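Local coordinates for protein putative efflux transporter (Bacteroides eggerthii, PDB 4L8J) that probably serves as the HlyD-family periplasmic adaptor (membrane-fusion subunit) of an efflux pump, linking the inner-membrane transporter to an outer-membrane channel, at the interface of chains A and B. Sequence-based numbering; all coordinates share one arbitrary frame. Chains: chain A/B, Putative efflux transporter.

Contact 1: the interface of chains A and B. Residues chain A 15, 276-277, 285; chain B 304, 308-310.
A:Val15, A:Val277 and A:Arg285 bond to B:Glu308 and B:Thr309. Two backbone bonds fix the course of this segment. The amide of A:Val15 gives its N-H to the carbonyl O of B:Glu308, and A:Val277 N reaches B:Thr309 O at 2.7 Å, tilted from the carbonyl plane. With the antiparallel bridge between A:Ile276 and B:Val310, strand 309-313 of chain B joins strand 271-278 of chain A. A water extends the pairing, lying 2.8 Å from both A:Val277 O and B:Thr309 N.

The ionic contact is an end-on, two-toothed salt bridge. NH1 of A:Arg285 bonds OE1 of B:Glu308 at 2.8 Å and NH2 bonds OE2 at 2.7 Å, both on the syn side of the carboxylate. The two planes are only 24° apart, so the paired bonds resist rotation of either group. Two successive kinks in the arginine chain (chi2 83°, chi3 66°) turn the guanidinium toward the carboxylate, whereas the glutamate chain runs extended beyond CG. CG1 of A:Ile276 covers one guanidinium face.

Apolar contacts accompany the polar ones. A:Ile276 and B:Leu304 run antiparallel alongside one another, meeting at their terminal methyls, and A:Val15 crosses B:Val310 at about a right angle. The CD1 methyl of A:Ile276 lies 3.7 Å from CD2 of B:Leu304 and 3.8 Å from CG1 of B:Val310.

Contact 2: the interface of chains A and B. Residues chain A 15, 258, 274, 287; chain B 300, 304, 310.
A:Val258, A:Val274 and A:Val287 close around B:Leu304 in an apolar patch of a two-fold homodimer interface, where aliphatic side chains of the two chains interlock and probably help hold the C-terminal segment of chain B on chain A.

B:Leu304 is the central plug, presenting different branches to different walls. Its CD1 methyl presses on CG1 of A:Val258 at 3.5 Å, a close-packed methyl contact. The other branch, CD2, turns to CG2 of A:Val274 at 3.9 Å, while the branch point CG meets CG1 of A:Val287 at 3.8 Å. Both methyls also lie near that last CG1, which thus touches the fork of the leucine. With CG anti to the carbonyl carbon (chi1 -62°) the fork is directed at the valines, and chi2 of 170° sets CD1 toward A:Val258 and CD2 toward A:Val274.

B:Ile300 enters from the flank. Its CG1 methylene lies 3.6 Å from CG2 of A:Val258, the two side chains crossing at about a right angle, and its CG2 methyl faces CB of A:Val287. At the opposite end CG1 of B:Val310 approaches CG2 of A:Val274 at 3.8 Å, and A:Val15 borders the same leucine and valine.

Strands 256-259, 271-278 and 281-289 of chain A supply the three valines, and chain B adds the end of strand 297-300, the loop at B:Leu304 and the start of strand 309-313.

Contact 3: the interface of chains A and B. Residues chain A 277, 280-282; chain B 310-311, 324, 326.
The amide of B:Ile324 donates to the carbonyl O of A:Asn280 at 2.8 Å from above the carbonyl plane, and A:Asn280 itself has left-handed backbone torsions (phi 53°) that suit the turn it occupies.

A water adds a second link, lying 2.6 Å from the side-chain OD1 of A:Asn280 and 2.8 Å from the backbone N of B:Glu326. B:Ile324 dominates the apolar contact. Its CG1 sits between backbone N and carbonyl carbon (chi1 56°), and together with chi2 of 83° this brings CD1 to CG1 of A:Val277 at 3.8 Å and leaves CG2 to meet CG1 of A:Val282. Cutting B:Ile324 back to an alanine removes CG1, CG2 and CD1 and would probably open a gap beside A:Val277 and A:Val282, weakening the hold on the turn.

B:Val311 packs its CG2 against both valines, 3.7 Å from CG2 of A:Val277 and equally far from CG1 of A:Val282, crossing each at about a right angle. The side chain of B:Glu326 runs toward that of A:Val277, its carboxylate OE2 3.5 Å from A:Val277 CG1.

The site lies at the hairpin turn joining strands 271-278 and 281-289 of chain A, flanked by strands 309-313 and 324-326 of chain B.

Contact 1: the interface of chains A and B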
# COMPACT_ATOMS: atom_id res chain seq x y z
N VAL A 15 -8.07 17.18 10.36
CA VAL A 15 -8.02 16.49 9.05
C VAL A 15 -6.67 16.91 8.40
O VAL A 15 -6.34 18.10 8.39
CB VAL A 15 -9.24 16.86 8.17
CG1 VAL A 15 -9.13 16.23 6.77
CG2 VAL A 15 -10.55 16.44 8.84
N ILE A 276 -18.07 16.78 12.48
CA ILE A 276 -17.25 17.97 12.32
C ILE A 276 -17.46 18.86 13.56
O ILE A 276 -18.60 19.13 13.93
CB ILE A 276 -17.58 18.73 10.99
CG1 ILE A 276 -17.03 17.97 9.75
CG2 ILE A 276 -17.04 20.22 10.99
CD1 ILE A 276 -15.51 18.00 9.62
N VAL A 277 -16.37 19.32 14.17
CA VAL A 277 -16.40 20.21 15.33
C VAL A 277 -16.19 21.65 14.84
O VAL A 277 -15.11 21.97 14.35
CB VAL A 277 -15.35 19.82 16.39
CG1 VAL A 277 -15.41 20.77 17.59
CG2 VAL A 277 -15.54 18.38 16.82
N ARG A 285 -21.25 15.01 8.93
CA ARG A 285 -20.70 15.24 7.62
C ARG A 285 -20.49 13.92 6.89
O ARG A 285 -19.76 13.05 7.38
CB ARG A 285 -19.38 16.03 7.76
CG ARG A 285 -18.61 16.23 6.46
CD ARG A 285 -19.10 17.40 5.62
NE ARG A 285 -18.88 18.69 6.28
CZ ARG A 285 -17.71 19.31 6.39
NH1 ARG A 285 -16.62 18.79 5.84
NH2 ARG A 285 -17.63 20.48 7.03
N LEU B 304 -14.21 16.25 3.07
CA LEU B 304 -13.39 16.95 4.07
C LEU B 304 -12.35 17.87 3.43
O LEU B 304 -11.85 17.57 2.36
CB LEU B 304 -12.65 15.93 4.96
CG LEU B 304 -13.51 14.99 5.80
CD1 LEU B 304 -12.68 13.92 6.42
CD2 LEU B 304 -14.31 15.75 6.87
N GLU B 308 -9.93 20.96 9.05
CA GLU B 308 -11.20 20.78 9.76
C GLU B 308 -10.98 19.85 10.96
O GLU B 308 -10.04 19.05 10.96
CB GLU B 308 -12.29 20.20 8.82
CG GLU B 308 -12.70 21.13 7.69
CD GLU B 308 -14.01 20.75 7.04
OE1 GLU B 308 -14.01 19.83 6.20
OE2 GLU B 308 -15.05 21.35 7.40
N THR B 309 -11.86 19.94 11.97
CA THR B 309 -11.76 19.13 13.18
C THR B 309 -12.85 18.05 13.21
O THR B 309 -14.03 18.35 13.11
CB THR B 309 -11.84 20.05 14.41
OG1 THR B 309 -10.84 21.06 14.26
CG2 THR B 309 -11.62 19.30 15.71
N VAL B 310 -12.44 16.79 13.42
CA VAL B 310 -13.39 15.67 13.53
C VAL B 310 -13.34 15.05 14.95
O VAL B 310 -12.29 15.09 15.57
CB VAL B 310 -13.20 14.56 12.45
CG1 VAL B 310 -13.50 15.08 11.04
CG2 VAL B 310 -11.79 13.94 12.50
O HOH W 1 -13.90 21.92 11.79

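Contact 2: the interface of chains A and B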
# COMPACT_ATOMS: atom_id res chain seq x y z
N VAL A 15 -8.07 17.18 10.36
CA VAL A 15 -8.02 16.49 9.05
C VAL A 15 -6.67 16.91 8.40
O VAL A 15 -6.34 18.10 8.39
CB VAL A 15 -9.24 16.86 8.17
CG1 VAL A 15 -9.13 16.23 6.77
CG2 VAL A 15 -10.55 16.44 8.84
N VAL A 258 -8.03 10.59 8.24
CA VAL A 258 -8.83 10.65 9.46
C VAL A 258 -8.66 9.34 10.20
O VAL A 258 -8.64 8.30 9.53
CB VAL A 258 -10.35 11.00 9.30
CG1 VAL A 258 -10.57 12.37 8.68
CG2 VAL A 258 -11.13 9.91 8.57
N VAL A 274 -18.67 11.47 9.56
CA VAL A 274 -17.85 11.96 10.66
C VAL A 274 -18.64 13.06 11.39
O VAL A 274 -19.58 13.63 10.82
CB VAL A 274 -16.44 12.52 10.24
CG1 VAL A 274 -15.55 11.43 9.64
CG2 VAL A 274 -16.57 13.74 9.33
N VAL A 287 -18.88 11.51 4.26
CA VAL A 287 -17.54 11.37 3.67
C VAL A 287 -17.54 10.12 2.75
O VAL A 287 -18.38 9.23 2.90
CB VAL A 287 -16.43 11.27 4.77
CG1 VAL A 287 -16.38 12.54 5.63
CG2 VAL A 287 -16.58 10.02 5.65
N ILE B 300 -9.73 9.46 2.93
CA ILE B 300 -10.99 10.08 2.55
C ILE B 300 -10.79 10.80 1.24
O ILE B 300 -9.92 11.67 1.13
CB ILE B 300 -11.53 11.03 3.68
CG1 ILE B 300 -11.75 10.29 5.03
CG2 ILE B 300 -12.80 11.78 3.28
CD1 ILE B 300 -12.56 9.01 5.01
N LEU B 304 -14.21 16.25 3.07
CA LEU B 304 -13.39 16.95 4.07
C LEU B 304 -12.35 17.87 3.43
O LEU B 304 -11.85 17.57 2.36
CB LEU B 304 -12.65 15.93 4.96
CG LEU B 304 -13.51 14.99 5.80
CD1 LEU B 304 -12.68 13.92 6.42
CD2 LEU B 304 -14.31 15.75 6.87
N VAL B 310 -12.44 16.79 13.42
CA VAL B 310 -13.39 15.67 13.53
C VAL B 310 -13.34 15.05 14.95
O VAL B 310 -12.29 15.09 15.57
CB VAL B 310 -13.20 14.56 12.45
CG1 VAL B 310 -13.50 15.08 11.04
CG2 VAL B 310 -11.79 13.94 12.50

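Contact 3: the interface of chains A and B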
# COMPACT_ATOMS: atom_id res chain seq x y z
N VAL A 277 -16.37 19.32 14.17
CA VAL A 277 -16.40 20.21 15.33
C VAL A 277 -16.19 21.65 14.84
O VAL A 277 -15.11 21.97 14.35
CB VAL A 277 -15.35 19.82 16.39
CG1 VAL A 277 -15.41 20.77 17.59
CG2 VAL A 277 -15.54 18.38 16.82
N ASN A 280 -17.20 24.56 19.10
CA ASN A 280 -17.47 23.62 20.21
C ASN A 280 -18.87 22.95 20.11
O ASN A 280 -19.46 22.60 21.14
CB ASN A 280 -17.27 24.34 21.56
CG ASN A 280 -15.82 24.53 21.94
OD1 ASN A 280 -15.10 23.58 22.31
ND2 ASN A 280 -15.35 25.77 21.87
N LYS A 281 -19.36 22.74 18.87
CA LYS A 281 -20.60 21.99 18.55
C LYS A 281 -20.30 20.99 17.42
O LYS A 281 -19.42 21.23 16.59
CB LYS A 281 -21.77 22.89 18.14
CG LYS A 281 -22.30 23.87 19.19
CD LYS A 281 -23.07 25.03 18.51
CE LYS A 281 -24.38 24.61 17.85
NZ LYS A 281 -24.87 25.61 16.86
N VAL A 282 -21.04 19.89 17.37
CA VAL A 282 -20.84 18.89 16.33
C VAL A 282 -21.97 18.91 15.31
O VAL A 282 -23.11 19.21 15.65
CB VAL A 282 -20.60 17.46 16.85
CG1 VAL A 282 -19.28 17.37 17.62
CG2 VAL A 282 -21.78 16.94 17.68
N VAL B 310 -12.44 16.79 13.42
CA VAL B 310 -13.39 15.67 13.53
C VAL B 310 -13.34 15.05 14.95
O VAL B 310 -12.29 15.09 15.57
CB VAL B 310 -13.20 14.56 12.45
CG1 VAL B 310 -13.50 15.08 11.04
CG2 VAL B 310 -11.79 13.94 12.50
N VAL B 311 -14.44 14.46 15.42
CA VAL B 311 -14.49 13.73 16.70
C VAL B 311 -13.85 12.34 16.47
O VAL B 311 -14.19 11.70 15.48
CB VAL B 311 -15.96 13.59 17.20
CG1 VAL B 311 -16.09 12.57 18.33
CG2 VAL B 311 -16.53 14.95 17.64
N ILE B 324 -19.94 20.31 22.76
CA ILE B 324 -18.93 19.38 23.23
C ILE B 324 -17.85 20.10 24.01
O ILE B 324 -17.75 21.33 23.95
CB ILE B 324 -18.30 18.56 22.03
CG1 ILE B 324 -17.69 19.46 20.92
CG2 ILE B 324 -19.27 17.55 21.43
CD1 ILE B 324 -16.27 19.94 21.19
N GLU B 326 -13.66 19.59 24.11
CA GLU B 326 -12.51 18.86 23.61
C GLU B 326 -11.63 18.47 24.79
O GLU B 326 -11.28 19.34 25.60
CB GLU B 326 -11.75 19.68 22.56
CG GLU B 326 -12.57 19.92 21.29
CD GLU B 326 -11.81 20.40 20.05
OE1 GLU B 326 -10.69 19.91 19.80
OE2 GLU B 326 -12.37 21.23 19.30
O HOH W 2 -13.47 22.39 23.88

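Contacts 1 and 2 lie about 6 Å apart, centre to centre of their C-alpha atoms, and share A:Val15, B:Leu304 and B:Val310. Contact 3 is about 8 Å from contact 1, with A:Val277 in common, and about 13 Å from contact 2. Strand 309-313 of chain B takes part in all three, and strands 271-278 and 281-289 of chain A run through them. Together they form one continuous seam between chain A and the C-terminal part of chain B, repeated by the two-fold with chains exchanged. This is consistent with a reciprocal exchange of C-terminal strands; whether the dimer is biological, the structure alone does not show.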